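Local coordinates for protein aminoglycoside 6-adenylyltransferase (Bacillus subtilis, PDB 2PBE) that transfers a nucleotide from ATP or GTP to O-6 of streptomycin, also adenylates streptidine at O-6, and so mediates streptomycin resistance, at residues E8-F13 and N213-K218; L14-N19 and L64-K69; W198-Q203 and R219-K224; R22-T27 and I107-A112. All coordinates share one frame; numbering follows the deposited sequence.

Interaction 1. Residues E8-F13 and N213-K218; sequences EMMDIF and NYKFMK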
# COMPACT_ATOMS: atom_id res chain seq x y z
N GLU A 8 -13.96 -2.86 0.71
CA GLU A 8 -14.46 -2.03 1.80
C GLU A 8 -14.06 -2.54 3.18
O GLU A 8 -13.74 -1.75 4.07
CB GLU A 8 -15.98 -1.93 1.71
CG GLU A 8 -16.51 -1.40 0.38
CD GLU A 8 -18.03 -1.28 0.33
OE1 GLU A 8 -18.72 -2.33 0.31
OE2 GLU A 8 -18.53 -0.14 0.31
N MSE A 9 -14.09 -3.86 3.34
CA MSE A 9 -13.75 -4.47 4.62
C MSE A 9 -12.30 -4.22 4.97
O MSE A 9 -11.99 -3.79 6.08
CB MSE A 9 -14.01 -5.98 4.59
CG MSE A 9 -15.49 -6.36 4.58
SE MSE A 9 -16.55 -5.56 6.03
CE MSE A 9 -15.84 -6.56 7.51
N MSE A 10 -11.42 -4.50 4.02
CA MSE A 10 -10.00 -4.31 4.23
C MSE A 10 -9.68 -2.86 4.53
O MSE A 10 -8.81 -2.58 5.36
CB MSE A 10 -9.19 -4.74 3.01
CG MSE A 10 -9.13 -6.24 2.81
SE MSE A 10 -8.69 -7.24 4.43
CE MSE A 10 -7.22 -6.17 5.10
N ASP A 11 -10.37 -1.95 3.86
CA ASP A 11 -10.16 -0.53 4.08
C ASP A 11 -10.38 -0.24 5.56
O ASP A 11 -9.53 0.34 6.22
CB ASP A 11 -11.13 0.33 3.25
CG ASP A 11 -10.82 0.30 1.76
OD1 ASP A 11 -9.62 0.36 1.41
OD2 ASP A 11 -11.78 0.24 0.96
N ILE A 12 -11.53 -0.65 6.08
CA ILE A 12 -11.87 -0.42 7.47
C ILE A 12 -10.78 -0.90 8.43
O ILE A 12 -10.34 -0.15 9.29
CB ILE A 12 -13.21 -1.11 7.78
CG1 ILE A 12 -14.30 -0.51 6.90
CG2 ILE A 12 -13.56 -0.95 9.24
CD1 ILE A 12 -15.64 -1.20 6.97
N PHE A 13 -10.34 -2.14 8.27
CA PHE A 13 -9.32 -2.67 9.16
C PHE A 13 -7.98 -1.95 9.05
O PHE A 13 -7.33 -1.66 10.06
CB PHE A 13 -9.09 -4.15 8.89
CG PHE A 13 -10.33 -5.01 8.93
CD1 PHE A 13 -11.41 -4.69 9.79
CD2 PHE A 13 -10.40 -6.18 8.15
CE1 PHE A 13 -12.55 -5.54 9.86
CE2 PHE A 13 -11.52 -7.04 8.20
CZ PHE A 13 -12.61 -6.73 9.06
N ASN A 213 -2.96 -5.35 -6.67
CA ASN A 213 -3.33 -4.30 -7.63
C ASN A 213 -3.47 -2.92 -7.01
O ASN A 213 -4.39 -2.16 -7.34
CB ASN A 213 -4.61 -4.65 -8.40
CG ASN A 213 -4.35 -5.60 -9.55
OD1 ASN A 213 -4.30 -6.82 -9.36
ND2 ASN A 213 -4.15 -5.05 -10.74
N TYR A 214 -2.55 -2.60 -6.10
CA TYR A 214 -2.48 -1.29 -5.45
C TYR A 214 -3.80 -0.83 -4.82
O TYR A 214 -4.05 0.37 -4.70
CB TYR A 214 -1.98 -0.26 -6.49
CG TYR A 214 -0.96 -0.83 -7.47
CD1 TYR A 214 0.37 -1.11 -7.07
CD2 TYR A 214 -1.35 -1.22 -8.79
CE1 TYR A 214 1.30 -1.76 -7.95
CE2 TYR A 214 -0.45 -1.88 -9.67
CZ TYR A 214 0.88 -2.15 -9.25
OH TYR A 214 1.76 -2.83 -10.08
N LYS A 215 -4.62 -1.79 -4.39
CA LYS A 215 -5.93 -1.49 -3.79
C LYS A 215 -5.92 -0.64 -2.51
O LYS A 215 -6.93 -0.05 -2.16
CB LYS A 215 -6.70 -2.81 -3.53
CG LYS A 215 -5.99 -3.80 -2.62
CD LYS A 215 -6.47 -5.23 -2.88
CE LYS A 215 -7.76 -5.58 -2.16
NZ LYS A 215 -7.49 -5.88 -0.73
N PHE A 216 -4.78 -0.58 -1.83
CA PHE A 216 -4.68 0.19 -0.59
C PHE A 216 -4.15 1.61 -0.72
O PHE A 216 -4.11 2.36 0.25
CB PHE A 216 -3.81 -0.54 0.44
CG PHE A 216 -4.29 -1.91 0.79
CD1 PHE A 216 -5.64 -2.15 1.10
CD2 PHE A 216 -3.38 -2.98 0.85
CE1 PHE A 216 -6.10 -3.44 1.47
CE2 PHE A 216 -3.80 -4.29 1.21
CZ PHE A 216 -5.17 -4.52 1.52
N MSE A 217 -3.74 1.99 -1.92
CA MSE A 217 -3.17 3.31 -2.14
C MSE A 217 -4.06 4.52 -1.86
O MSE A 217 -3.54 5.58 -1.47
CB MSE A 217 -2.60 3.38 -3.56
CG MSE A 217 -1.27 2.67 -3.69
SE MSE A 217 0.01 3.19 -2.30
CE MSE A 217 0.83 4.75 -3.12
N LYS A 218 -5.37 4.38 -2.05
CA LYS A 218 -6.28 5.49 -1.78
C LYS A 218 -6.26 5.75 -0.28
O LYS A 218 -6.56 6.86 0.19
CB LYS A 218 -7.70 5.16 -2.23
CG LYS A 218 -8.54 6.39 -2.43
CD LYS A 218 -9.97 6.02 -2.78
CE LYS A 218 -10.74 7.23 -3.28
NZ LYS A 218 -10.56 8.41 -2.37
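M10 and D11, on helix 6-19, lie against K215 and F216 in the loop between strand 207-209 and helix 223-230. The backbones come nearest at D11 and F216, whose CA atoms are 7.2 Å apart. The loop makes a type I beta turn from Y214 to M217, closed by the M217 N to Y214 O bond of 3.2 Å. This turn carries K215 and F216 at its two middle positions.

M10 is a selenomethionine. Its CB meets the edge of the F216 ring in the ring plane, 3.7 Å from CE1. K215 CG lies over the centre of one face of that ring, 4.0 Å above it. The K215 chain starts between its own N and carbonyl carbon (chi1 59°) and bends twice further out. This brings NZ to 3.9 Å from M10 CG.

The contact sets helix 6-19, which lies on the mixed sheet, against the loop leading into helix 223-230. D11 does not pair with K215: OD1 and NZ are 6.9 Å apart. No hydrogen bond joins the two segments. The direct contact is mainly van der Waals, with the K215 ammonium lying on a methylene. The charge of D11 is probably balanced chiefly by its salt bridge to R219.

Interaction 2. Residues L14-N19 and L64-K69; sequences LDFALN and LEIFGK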
# COMPACT_ATOMS: atom_id res chain seq x y z
N LEU A 14 -7.58 -1.66 7.82
CA LEU A 14 -6.32 -0.97 7.58
C LEU A 14 -6.42 0.45 8.12
O LEU A 14 -5.51 0.96 8.79
CB LEU A 14 -6.05 -0.97 6.07
CG LEU A 14 -4.70 -0.67 5.43
CD1 LEU A 14 -4.41 0.81 5.45
CD2 LEU A 14 -3.62 -1.48 6.15
N ASP A 15 -7.54 1.10 7.82
CA ASP A 15 -7.77 2.47 8.25
C ASP A 15 -7.78 2.58 9.76
O ASP A 15 -7.25 3.53 10.34
CB ASP A 15 -9.09 2.97 7.69
CG ASP A 15 -9.19 4.47 7.72
OD1 ASP A 15 -8.43 5.10 6.95
OD2 ASP A 15 -10.01 5.00 8.50
N PHE A 16 -8.37 1.59 10.40
CA PHE A 16 -8.43 1.59 11.85
C PHE A 16 -7.03 1.59 12.44
O PHE A 16 -6.68 2.46 13.25
CB PHE A 16 -9.17 0.36 12.36
CG PHE A 16 -9.28 0.32 13.85
CD1 PHE A 16 -10.03 1.30 14.54
CD2 PHE A 16 -8.60 -0.66 14.59
CE1 PHE A 16 -10.12 1.31 15.95
CE2 PHE A 16 -8.67 -0.68 16.01
CZ PHE A 16 -9.43 0.31 16.70
N ALA A 17 -6.23 0.61 12.01
CA ALA A 17 -4.87 0.45 12.49
C ALA A 17 -4.05 1.72 12.29
O ALA A 17 -3.36 2.16 13.22
CB ALA A 17 -4.21 -0.69 11.78
N LEU A 18 -4.15 2.30 11.10
CA LEU A 18 -3.42 3.52 10.76
C LEU A 18 -3.59 4.64 11.77
O LEU A 18 -2.63 5.32 12.13
CB LEU A 18 -3.85 4.05 9.39
CG LEU A 18 -3.28 3.42 8.11
CD1 LEU A 18 -3.99 3.99 6.89
CD2 LEU A 18 -1.80 3.71 8.02
N ASN A 19 -4.82 4.84 12.22
CA ASN A 19 -5.11 5.92 13.15
C ASN A 19 -4.92 5.58 14.61
O ASN A 19 -4.85 6.48 15.43
CB ASN A 19 -6.52 6.43 12.93
CG ASN A 19 -6.76 6.88 11.52
OD1 ASN A 19 -5.91 7.53 10.92
ND2 ASN A 19 -7.92 6.55 10.98
N LEU A 64 -15.18 -1.36 19.13
CA LEU A 64 -15.54 -2.34 18.11
C LEU A 64 -16.71 -1.91 17.24
O LEU A 64 -16.88 -2.40 16.14
CB LEU A 64 -15.89 -3.67 18.79
CG LEU A 64 -14.75 -4.53 19.35
CD1 LEU A 64 -15.30 -5.54 20.33
CD2 LEU A 64 -14.04 -5.22 18.22
N GLU A 65 -17.50 -0.99 17.75
CA GLU A 65 -18.69 -0.48 17.06
C GLU A 65 -18.33 0.12 15.72
O GLU A 65 -19.18 0.22 14.82
CB GLU A 65 -19.38 0.57 17.94
CG GLU A 65 -20.90 0.53 17.93
CD GLU A 65 -21.47 -0.78 18.47
OE1 GLU A 65 -21.88 -1.64 17.66
OE2 GLU A 65 -21.49 -0.94 19.71
N ILE A 66 -17.06 0.51 15.57
CA ILE A 66 -16.58 1.12 14.34
C ILE A 66 -16.63 0.19 13.14
O ILE A 66 -16.75 0.63 11.99
CB ILE A 66 -15.13 1.64 14.52
CG1 ILE A 66 -14.77 2.56 13.35
CG2 ILE A 66 -14.16 0.46 14.63
CD1 ILE A 66 -13.42 3.23 13.48
N PHE A 67 -16.55 -1.11 13.40
CA PHE A 67 -16.56 -2.07 12.31
C PHE A 67 -17.96 -2.36 11.80
O PHE A 67 -18.13 -3.05 10.78
CB PHE A 67 -15.89 -3.37 12.75
CG PHE A 67 -14.48 -3.19 13.22
CD1 PHE A 67 -13.52 -2.59 12.38
CD2 PHE A 67 -14.08 -3.63 14.48
CE1 PHE A 67 -12.17 -2.43 12.80
CE2 PHE A 67 -12.74 -3.48 14.92
CZ PHE A 67 -11.78 -2.89 14.07
N GLY A 68 -18.97 -1.86 12.50
CA GLY A 68 -20.33 -2.08 12.05
C GLY A 68 -21.24 -2.94 12.90
O GLY A 68 -20.81 -3.62 13.82
N LYS A 69 -22.53 -2.90 12.59
CA LYS A 69 -23.51 -3.67 13.32
C LYS A 69 -23.28 -5.15 13.10
O LYS A 69 -23.06 -5.61 11.98
CB LYS A 69 -24.93 -3.27 12.90
CG LYS A 69 -25.58 -2.13 13.72
CD LYS A 69 -24.66 -0.94 13.99
CE LYS A 69 -23.96 -1.04 15.36
NZ LYS A 69 -22.71 -0.22 15.36
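F16 makes all the contacts of 14-19 with 64-69, and it meets I66 and F67. Just before it on helix 6-19, D15 looks elsewhere: its OD1 forms a salt bridge with R219 NH1.

F16 comes next and points at the loop. Its CG is anti to the backbone N (chi1 -179°), which sends the ring out from the helix. F67 brings its edge to one face of this ring in a T-shaped stack. The centroids are 5.3 Å apart and the planes lie at 69°. F67 CZ comes over the rim of the ring, 3.9 Å from F16 CD2. I66 adds its CD1 methyl, 4.0 Å from F16 CD1. I66 also sets CG2 over the centre of one F67 face, 3.7 Å above it, so the three side chains form one apolar cluster.

A17 follows and packs on I23 and V26 of strand 23-28.

The cluster lies against the sheet. F16 leans on I23 of strand 23-28, while F67 packs on F96 of strand 90-96. Thus the end of helix 6-19 meets the short 3-10 turn that precedes strand 70-74.

Interaction 3. Residues W198-Q203 and R219-K224; sequences WHIASQ and RYLSNK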
# COMPACT_ATOMS: atom_id res chain seq x y z
N TRP A 198 6.88 5.67 -1.53
CA TRP A 198 8.16 5.86 -0.84
C TRP A 198 8.20 7.25 -0.21
O TRP A 198 8.84 7.47 0.83
CB TRP A 198 9.33 5.71 -1.80
CG TRP A 198 9.73 4.28 -2.15
CD1 TRP A 198 9.37 3.14 -1.48
CD2 TRP A 198 10.65 3.87 -3.18
NE1 TRP A 198 10.01 2.04 -2.02
CE2 TRP A 198 10.80 2.45 -3.06
CE3 TRP A 198 11.37 4.55 -4.20
CZ2 TRP A 198 11.64 1.69 -3.92
CZ3 TRP A 198 12.22 3.79 -5.06
CH2 TRP A 198 12.34 2.37 -4.90
N HIS A 199 7.52 8.20 -0.85
CA HIS A 199 7.46 9.55 -0.31
C HIS A 199 6.62 9.53 0.97
O HIS A 199 7.00 10.11 1.98
CB HIS A 199 6.83 10.48 -1.35
CG HIS A 199 6.68 11.89 -0.88
ND1 HIS A 199 7.76 12.66 -0.50
CD2 HIS A 199 5.58 12.66 -0.70
CE1 HIS A 199 7.32 13.84 -0.10
NE2 HIS A 199 6.01 13.87 -0.21
N ILE A 200 5.47 8.85 0.93
CA ILE A 200 4.56 8.77 2.08
C ILE A 200 5.33 8.08 3.21
O ILE A 200 5.31 8.49 4.39
CB ILE A 200 3.25 7.97 1.71
CG1 ILE A 200 2.42 8.69 0.64
CG2 ILE A 200 2.41 7.77 2.95
CD1 ILE A 200 1.96 10.14 1.01
N ALA A 201 6.04 7.01 2.84
CA ALA A 201 6.86 6.26 3.80
C ALA A 201 7.95 7.12 4.45
O ALA A 201 8.42 6.83 5.55
CB ALA A 201 7.49 5.10 3.11
N SER A 202 8.36 8.16 3.73
CA SER A 202 9.37 9.08 4.22
C SER A 202 8.76 9.90 5.34
O SER A 202 9.37 10.01 6.38
CB SER A 202 9.84 10.00 3.09
OG SER A 202 10.84 10.90 3.54
N GLN A 203 7.55 10.42 5.12
CA GLN A 203 6.89 11.23 6.15
C GLN A 203 6.81 10.47 7.48
O GLN A 203 7.48 10.83 8.47
CB GLN A 203 5.46 11.60 5.74
CG GLN A 203 5.12 11.52 4.26
CD GLN A 203 5.33 12.83 3.51
OE1 GLN A 203 6.40 13.44 3.59
NE2 GLN A 203 4.31 13.25 2.77
N ARG A 219 -5.90 4.71 0.46
CA ARG A 219 -5.84 4.79 1.91
C ARG A 219 -4.48 5.25 2.41
O ARG A 219 -4.12 5.02 3.55
CB ARG A 219 -6.14 3.43 2.52
CG ARG A 219 -6.68 3.46 3.92
CD ARG A 219 -7.97 2.69 3.91
NE ARG A 219 -8.89 3.20 2.90
CZ ARG A 219 -9.42 4.43 2.89
NH1 ARG A 219 -9.13 5.31 3.86
NH2 ARG A 219 -10.20 4.82 1.88
N TYR A 220 -3.71 5.90 1.55
CA TYR A 220 -2.40 6.38 1.94
C TYR A 220 -2.16 7.75 1.38
O TYR A 220 -1.50 8.57 1.99
CB TYR A 220 -1.34 5.44 1.44
CG TYR A 220 -1.21 4.20 2.28
CD1 TYR A 220 -0.72 4.27 3.61
CD2 TYR A 220 -1.61 2.94 1.77
CE1 TYR A 220 -0.63 3.11 4.42
CE2 TYR A 220 -1.54 1.78 2.56
CZ TYR A 220 -1.05 1.86 3.88
OH TYR A 220 -1.02 0.69 4.63
N LEU A 221 -2.68 7.97 0.17
CA LEU A 221 -2.54 9.25 -0.52
C LEU A 221 -3.60 10.21 -0.02
O LEU A 221 -4.71 9.80 0.33
CB LEU A 221 -2.75 9.05 -2.02
CG LEU A 221 -1.62 8.64 -2.96
CD1 LEU A 221 -0.58 7.83 -2.25
CD2 LEU A 221 -2.23 7.85 -4.11
N SER A 222 -3.25 11.49 0.02
CA SER A 222 -4.18 12.52 0.42
C SER A 222 -5.11 12.67 -0.78
O SER A 222 -4.92 11.99 -1.79
CB SER A 222 -3.43 13.82 0.69
OG SER A 222 -2.80 14.28 -0.48
N ASN A 223 -6.09 13.56 -0.68
CA ASN A 223 -7.01 13.74 -1.80
C ASN A 223 -6.31 14.40 -2.97
O ASN A 223 -6.62 14.12 -4.14
CB ASN A 223 -8.22 14.56 -1.37
CG ASN A 223 -8.98 13.90 -0.23
OD1 ASN A 223 -9.13 12.67 -0.22
ND2 ASN A 223 -9.46 14.71 0.72
N LYS A 224 -5.37 15.28 -2.65
CA LYS A 224 -4.63 15.97 -3.69
C LYS A 224 -3.83 14.94 -4.49
O LYS A 224 -3.86 14.94 -5.73
CB LYS A 224 -3.70 17.00 -3.07
CG LYS A 224 -3.00 17.87 -4.10
CD LYS A 224 -1.80 18.57 -3.48
CE LYS A 224 -1.07 19.43 -4.50
NZ LYS A 224 0.17 20.00 -3.92
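Y220 turns its ring away from I200 and stacks it on F208 of strand 207-209. What it gives to I200 is its backbone carbonyl. On the helix, the H199 ring has Q203 CD over one face, toward the rim and 3.9 Å above the plane. Y255 of helix 238-263 also meets the H199 ring, with the planes at about 55°. H199 packs further on A258 and V259 of that helix.

I200 carries the contact. Its CG2 is anti to the backbone N, and CG1 is anti to the carbonyl carbon (chi1 -65°). This puts both branches near Y220 O, each 4.1 Å from it. The bend at chi2 (-58°) then brings CD1 nearest to that oxygen, at 3.9 Å. These are van der Waals contacts. CG1 also touches CD1 of L221, at 4.3 Å. The CA atoms of I200 and Y220 are 7.4 Å apart.

Helix 177-204 leads, through strand 207-209 and the loop after it, to helix 223-230. The contact therefore packs this loop back on the end of the long helix. Residues 219-222 are the last part of the loop. S222 is the N-cap of helix 223-230, and its side chain caps a backbone N in the first turn. In return, E225 OE1 accepts from S222 N, as in a capping box.

The Y220 side chain also packs on L14 and L18 of helix 6-19.

Interaction 4. Residues R22-T27 and I107-A112; sequences RIRLVT and IPIREA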
# COMPACT_ATOMS: atom_id res chain seq x y z
N ARG A 22 -1.89 2.55 19.41
CA ARG A 22 -1.47 1.33 20.08
C ARG A 22 -1.12 0.26 19.04
O ARG A 22 -0.33 -0.64 19.31
CB ARG A 22 -2.55 0.77 21.01
CG ARG A 22 -3.13 1.73 22.03
CD ARG A 22 -4.57 2.00 21.68
NE ARG A 22 -5.53 1.50 22.66
CZ ARG A 22 -6.83 1.40 22.43
NH1 ARG A 22 -7.35 1.75 21.25
NH2 ARG A 22 -7.64 0.96 23.40
N ILE A 23 -1.72 0.36 17.85
CA ILE A 23 -1.46 -0.63 16.81
C ILE A 23 -0.19 -0.28 16.04
O ILE A 23 -0.13 0.74 15.37
CB ILE A 23 -2.64 -0.77 15.85
CG1 ILE A 23 -3.91 -1.12 16.64
CG2 ILE A 23 -2.38 -1.91 14.86
CD1 ILE A 23 -5.16 -1.10 15.80
N ARG A 24 0.80 -1.16 16.15
CA ARG A 24 2.10 -0.98 15.51
C ARG A 24 2.31 -1.87 14.29
O ARG A 24 2.98 -1.48 13.34
CB ARG A 24 3.20 -1.24 16.53
CG ARG A 24 3.16 -0.28 17.72
CD ARG A 24 3.77 1.06 17.35
NE ARG A 24 2.79 2.13 17.34
CZ ARG A 24 2.99 3.29 16.72
NH1 ARG A 24 4.13 3.51 16.07
NH2 ARG A 24 2.05 4.23 16.75
N LEU A 25 1.73 -3.05 14.30
CA LEU A 25 1.89 -4.00 13.20
C LEU A 25 0.54 -4.66 12.86
O LEU A 25 -0.29 -4.87 13.75
CB LEU A 25 2.92 -5.06 13.62
CG LEU A 25 3.67 -5.96 12.63
CD1 LEU A 25 2.73 -6.98 12.01
CD2 LEU A 25 4.32 -5.12 11.55
N VAL A 26 0.32 -4.96 11.59
CA VAL A 26 -0.92 -5.58 11.13
C VAL A 26 -0.60 -6.72 10.19
O VAL A 26 0.17 -6.55 9.25
CB VAL A 26 -1.82 -4.57 10.40
CG1 VAL A 26 -3.10 -5.25 9.93
CG2 VAL A 26 -2.16 -3.43 11.32
N THR A 27 -1.23 -7.87 10.43
CA THR A 27 -1.00 -9.06 9.61
C THR A 27 -2.29 -9.67 9.15
O THR A 27 -3.31 -9.53 9.82
CB THR A 27 -0.25 -10.11 10.39
OG1 THR A 27 0.94 -9.54 10.93
CG2 THR A 27 0.11 -11.27 9.51
N ILE A 107 -2.26 -9.34 19.46
CA ILE A 107 -1.01 -9.90 19.95
C ILE A 107 -0.11 -8.81 20.52
O ILE A 107 -0.02 -7.73 19.94
CB ILE A 107 -0.27 -10.59 18.80
CG1 ILE A 107 -1.22 -11.59 18.11
CG2 ILE A 107 0.99 -11.27 19.31
CD1 ILE A 107 -0.66 -12.18 16.84
N PRO A 108 0.55 -9.06 21.66
CA PRO A 108 1.42 -8.02 22.21
C PRO A 108 2.57 -7.76 21.21
O PRO A 108 3.16 -8.70 20.68
CB PRO A 108 1.91 -8.64 23.50
CG PRO A 108 0.76 -9.50 23.92
CD PRO A 108 0.37 -10.16 22.63
N ILE A 109 2.86 -6.49 20.96
CA ILE A 109 3.90 -6.11 20.01
C ILE A 109 5.25 -6.74 20.33
O ILE A 109 6.02 -7.06 19.42
CB ILE A 109 4.04 -4.58 19.95
CG1 ILE A 109 5.05 -4.19 18.89
CG2 ILE A 109 4.49 -4.04 21.29
CD1 ILE A 109 4.66 -4.64 17.50
N ARG A 110 5.53 -6.90 21.61
CA ARG A 110 6.78 -7.48 22.05
C ARG A 110 6.98 -8.91 21.52
O ARG A 110 8.10 -9.40 21.48
CB ARG A 110 6.84 -7.47 23.59
CG ARG A 110 8.05 -8.19 24.19
CD ARG A 110 9.39 -7.66 23.64
NE ARG A 110 10.52 -8.10 24.46
CZ ARG A 110 10.77 -7.64 25.69
NH1 ARG A 110 9.98 -6.72 26.23
NH2 ARG A 110 11.80 -8.11 26.38
N GLU A 111 5.90 -9.56 21.09
CA GLU A 111 5.97 -10.95 20.62
C GLU A 111 5.96 -11.14 19.11
O GLU A 111 5.72 -12.25 18.63
CB GLU A 111 4.82 -11.75 21.24
CG GLU A 111 4.66 -11.49 22.74
CD GLU A 111 3.74 -12.47 23.41
OE1 GLU A 111 3.88 -13.67 23.12
OE2 GLU A 111 2.90 -12.08 24.24
N ALA A 112 6.22 -10.06 18.38
CA ALA A 112 6.23 -10.09 16.93
C ALA A 112 7.37 -10.95 16.41
O ALA A 112 7.18 -11.82 15.56
CB ALA A 112 6.36 -8.67 16.38
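R24 and I109 have their CA atoms 7.1 Å apart, where strand 23-28 passes the end of strand 101-108 and the 3-10 turn after it. The two strands are not neighbours in the sheet, as strand 45-51 runs between them.

I109 reaches across with one methyl. Its CG1 is anti to the backbone N (chi1 -176°), and CD1 then turns toward R24 and L25. CD1 lies 3.8 Å from R24 CB and 4.3 Å from L25 CB. It thus rests on the roots of two successive side chains. Beyond CB the R24 chain bends away. Its guanidinium group forms a salt bridge through NH1 with D130 OD1, and NH2 bonds E21 O. L25 continues inward and packs on F50, V125 and D128. F50 also touches I107, so it bridges the two segments from strand 45-51.

After I109 the chain turns tightly. E111 N bonds P108 O at 2.9 Å, and A112 N bonds I109 O at 3.2 Å. E111 then takes the N-cap position of helix 112-117.

R24 and L25 both stand opposite F50 and both bond it through the backbone. This is a classic beta bulge, consistent with two adjacent residues both pointing CB toward I109. The bulge sits in the mixed sheet of an enzyme whose family belongs to the nucleotidyltransferase clan.

In the fold
Interactions 1 and 3 are the more central: their centres lie about 8 and 10 Å from the centre of the chain, those of 2 and 4 about 18 Å. All four are partly buried, and none has a hydrogen bond between its segments. Interactions 1 and 2 share helix 6-19 and meet where I12 and F13 pack on F67. Interaction 3 joins them through R219, which forms salt bridges with D11 and D15. Interaction 4 meets interaction 2 where A17 and F16 pack on strand 23-28. Their chemistry differs: ring edge and methylene in 1, a T-shaped stack in 2, an isoleucine against a carbonyl and a leucine in 3, and one methyl on a bulged strand in 4.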